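Local coordinates for hypothetical membrane protein (Corynebacterium glutamicum, PDB 6JSC) that binds heme through its C-terminal HtaA domain, the part crystallised here, and probably passes it on during heme uptake, at residues A[61-66]-A[83-88]. The protein carries 1 engineered substitution. Sequence-based numbering, arbitrary orientation.
Sequences INFPGS and IEISFN. With NA (sodium ion), chain D.
Ile61 and Ile85 form an antiparallel hydrogen-bonded pair: Ile61 N reaches Ile85 O at 2.8 Å, and Ile85 N reaches Ile61 O at 2.9 Å. A third backbone bond, Phe63 N to Ile83 O at 2.9 Å, continues the pairing just past Asn62, the end of strand 58-62. The tight side carries Ile61, Phe63, Ile83, Ile85 and Phe87, all buried. With CG anti to its own carbonyl carbon (chi1 -61°), the Phe63 ring turns an edge to Ile83 O; its CD2 lies 3.9 Å from Ile83 CG1, while Ile85 CD1 approaches CE2 obliquely. At the far end Ile61 CD1 comes in at the edge of the Phe87 ring, 4.3 Å from CE1. Strands 3-12, 113-125 and 159-166 cover this apolar face through residues such as Ala8, Leu118 and Phe161.

The other face is polar and partly exposed. Asn62 and Glu84, a non-hydrogen-bonded pair, run side by side with amide and carboxylate planes 51° apart, and Asn62 ND2 makes only a weak bond to Glu84 OE1 (3.1 Å, 139° at the hydrogen). The carboxylate has further partners: OE2 is hydrogen-bonded to Ser60 OG, and OE1 forms a salt bridge with Arg112 NH2. Beyond the pairing, the loop is bridged by one water that donates to Pro64 O and Gly65 O and accepts from Ile83 N. Ser86 OG binds a sodium ion at 2.4 Å, alongside three waters, Ser60 OG and Gly59 O; through Ser60, Glu84 is a second-shell residue of that site. The whole is an amphipathic antiparallel strand pair of the all-beta HtaA domain, its apolar face packed into the core and its polar face carrying the sodium site, away from the heme pocket.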
loop_
_atom_site.group_PDB
_atom_site.type_symbol
_atom_site.label_atom_id
_atom_site.label_comp_id
_atom_site.label_asym_id
_atom_site.label_seq_id
_atom_site.Cartn_x
_atom_site.Cartn_y
_atom_site.Cartn_z
ATOM N N ILE A 61 -11.233 1.778 -0.755
ATOM C CA ILE A 61 -10.719 3.067 -1.227
ATOM C C ILE A 61 -9.627 2.736 -2.245
ATOM O O ILE A 61 -8.618 2.117 -1.886
ATOM C CB ILE A 61 -10.118 3.893 -0.077
ATOM C CG1 ILE A 61 -10.954 3.820 1.216
ATOM C CG2 ILE A 61 -9.886 5.328 -0.534
ATOM C CD1 ILE A 61 -12.291 4.513 1.153
ATOM N N ASN A 62 -9.818 3.141 -3.499
ATOM C CA ASN A 62 -8.959 2.693 -4.593
ATOM C C ASN A 62 -8.078 3.823 -5.101
ATOM O O ASN A 62 -8.558 4.942 -5.315
ATOM C CB ASN A 62 -9.805 2.146 -5.739
ATOM C CG ASN A 62 -10.355 0.775 -5.426
ATOM O OD1 ASN A 62 -11.436 0.638 -4.858
ATOM N ND2 ASN A 62 -9.593 -0.252 -5.773
ATOM N N PHE A 63 -6.794 3.528 -5.305
ATOM C CA PHE A 63 -5.856 4.511 -5.813
ATOM C C PHE A 63 -5.185 4.014 -7.091
ATOM O O PHE A 63 -4.931 2.811 -7.239
ATOM C CB PHE A 63 -4.785 4.808 -4.761
ATOM C CG PHE A 63 -5.346 5.365 -3.488
ATOM C CD1 PHE A 63 -5.535 6.736 -3.349
ATOM C CD2 PHE A 63 -5.702 4.527 -2.434
ATOM C CE1 PHE A 63 -6.071 7.263 -2.188
ATOM C CE2 PHE A 63 -6.240 5.050 -1.258
ATOM C CZ PHE A 63 -6.419 6.428 -1.135
ATOM N N PRO A 64 -4.897 4.908 -8.029
ATOM C CA PRO A 64 -4.044 4.549 -9.164
ATOM C C PRO A 64 -2.586 4.782 -8.807
ATOM O O PRO A 64 -2.285 5.212 -7.690
ATOM C CB PRO A 64 -4.488 5.550 -10.229
ATOM C CG PRO A 64 -4.661 6.822 -9.398
ATOM C CD PRO A 64 -5.241 6.342 -8.048
ATOM N N GLY A 65 -1.683 4.533 -9.743
ATOM C CA GLY A 65 -0.294 4.919 -9.609
ATOM C C GLY A 65 0.608 3.762 -9.203
ATOM O O GLY A 65 0.179 2.775 -8.598
ATOM N N SER A 66 1.901 3.915 -9.501
ATOM C CA SER A 66 2.879 2.865 -9.232
ATOM C C SER A 66 4.159 3.402 -8.607
ATOM O O SER A 66 4.573 4.541 -8.861
ATOM C CB SER A 66 3.226 2.088 -10.502
ATOM O OG SER A 66 3.693 2.957 -11.506
ATOM N N ILE A 83 -2.844 0.621 -5.426
ATOM C CA ILE A 83 -3.135 0.193 -4.062
ATOM C C ILE A 83 -4.608 0.407 -3.729
ATOM O O ILE A 83 -5.273 1.318 -4.247
ATOM C CB ILE A 83 -2.209 0.797 -2.980
ATOM C CG1 ILE A 83 -2.482 2.280 -2.716
ATOM C CG2 ILE A 83 -0.746 0.548 -3.313
ATOM C CD1 ILE A 83 -1.948 2.754 -1.364
ATOM N N GLU A 84 -5.126 -0.449 -2.850
ATOM C CA GLU A 84 -6.501 -0.371 -2.390
ATOM C C GLU A 84 -6.510 -0.640 -0.894
ATOM O O GLU A 84 -5.892 -1.609 -0.433
ATOM C CB GLU A 84 -7.384 -1.395 -3.114
ATOM C CG GLU A 84 -8.790 -1.572 -2.537
ATOM C CD GLU A 84 -9.567 -2.664 -3.250
ATOM O OE1 GLU A 84 -9.165 -3.030 -4.379
ATOM O OE2 GLU A 84 -10.571 -3.162 -2.681
ATOM N N ILE A 85 -7.197 0.221 -0.148
ATOM C CA ILE A 85 -7.459 0.019 1.271
ATOM C C ILE A 85 -8.873 -0.530 1.392
ATOM O O ILE A 85 -9.850 0.162 1.077
ATOM C CB ILE A 85 -7.320 1.327 2.056
ATOM C CG1 ILE A 85 -5.893 1.867 1.962
ATOM C CG2 ILE A 85 -7.724 1.102 3.515
ATOM C CD1 ILE A 85 -5.756 3.307 2.461
ATOM N N SER A 86 -8.989 -1.785 1.827
ATOM C CA SER A 86 -10.272 -2.429 2.059
ATOM C C SER A 86 -10.428 -2.641 3.560
ATOM O O SER A 86 -9.465 -3.011 4.240
ATOM C CB SER A 86 -10.301 -3.769 1.320
ATOM O OG SER A 86 -11.550 -4.421 1.440
ATOM N N PHE A 87 -11.625 -2.383 4.089
ATOM C CA PHE A 87 -11.831 -2.478 5.527
ATOM C C PHE A 87 -13.204 -3.050 5.833
ATOM O O PHE A 87 -14.156 -2.896 5.061
ATOM C CB PHE A 87 -11.593 -1.146 6.277
ATOM C CG PHE A 87 -12.512 -0.023 5.871
ATOM C CD1 PHE A 87 -12.173 0.830 4.827
ATOM C CD2 PHE A 87 -13.700 0.198 6.545
ATOM C CE1 PHE A 87 -13.013 1.870 4.467
ATOM C CE2 PHE A 87 -14.543 1.227 6.184
ATOM C CZ PHE A 87 -14.195 2.070 5.153
ATOM N N ASN A 88 -13.286 -3.725 6.979
ATOM C CA ASN A 88 -14.532 -4.282 7.502
ATOM C C ASN A 88 -14.417 -4.127 9.013
ATOM O O ASN A 88 -13.711 -4.900 9.671
ATOM C CB ASN A 88 -14.694 -5.746 7.106
ATOM C CG ASN A 88 -16.082 -6.288 7.405
ATOM O OD1 ASN A 88 -16.765 -5.836 8.329
ATOM N ND2 ASN A 88 -16.508 -7.269 6.618
HETATM NA NA NA D . -13.642 -3.621 0.659
HETATM O O HOH W 1 -1.275 3.069 -6.085
HETATM O O HOH W 2 -14.585 -4.513 2.577
HETATM O O HOH W 3 -15.830 -2.890 0.054
HETATM O O HOH W 4 -13.809 -5.531 -0.749
#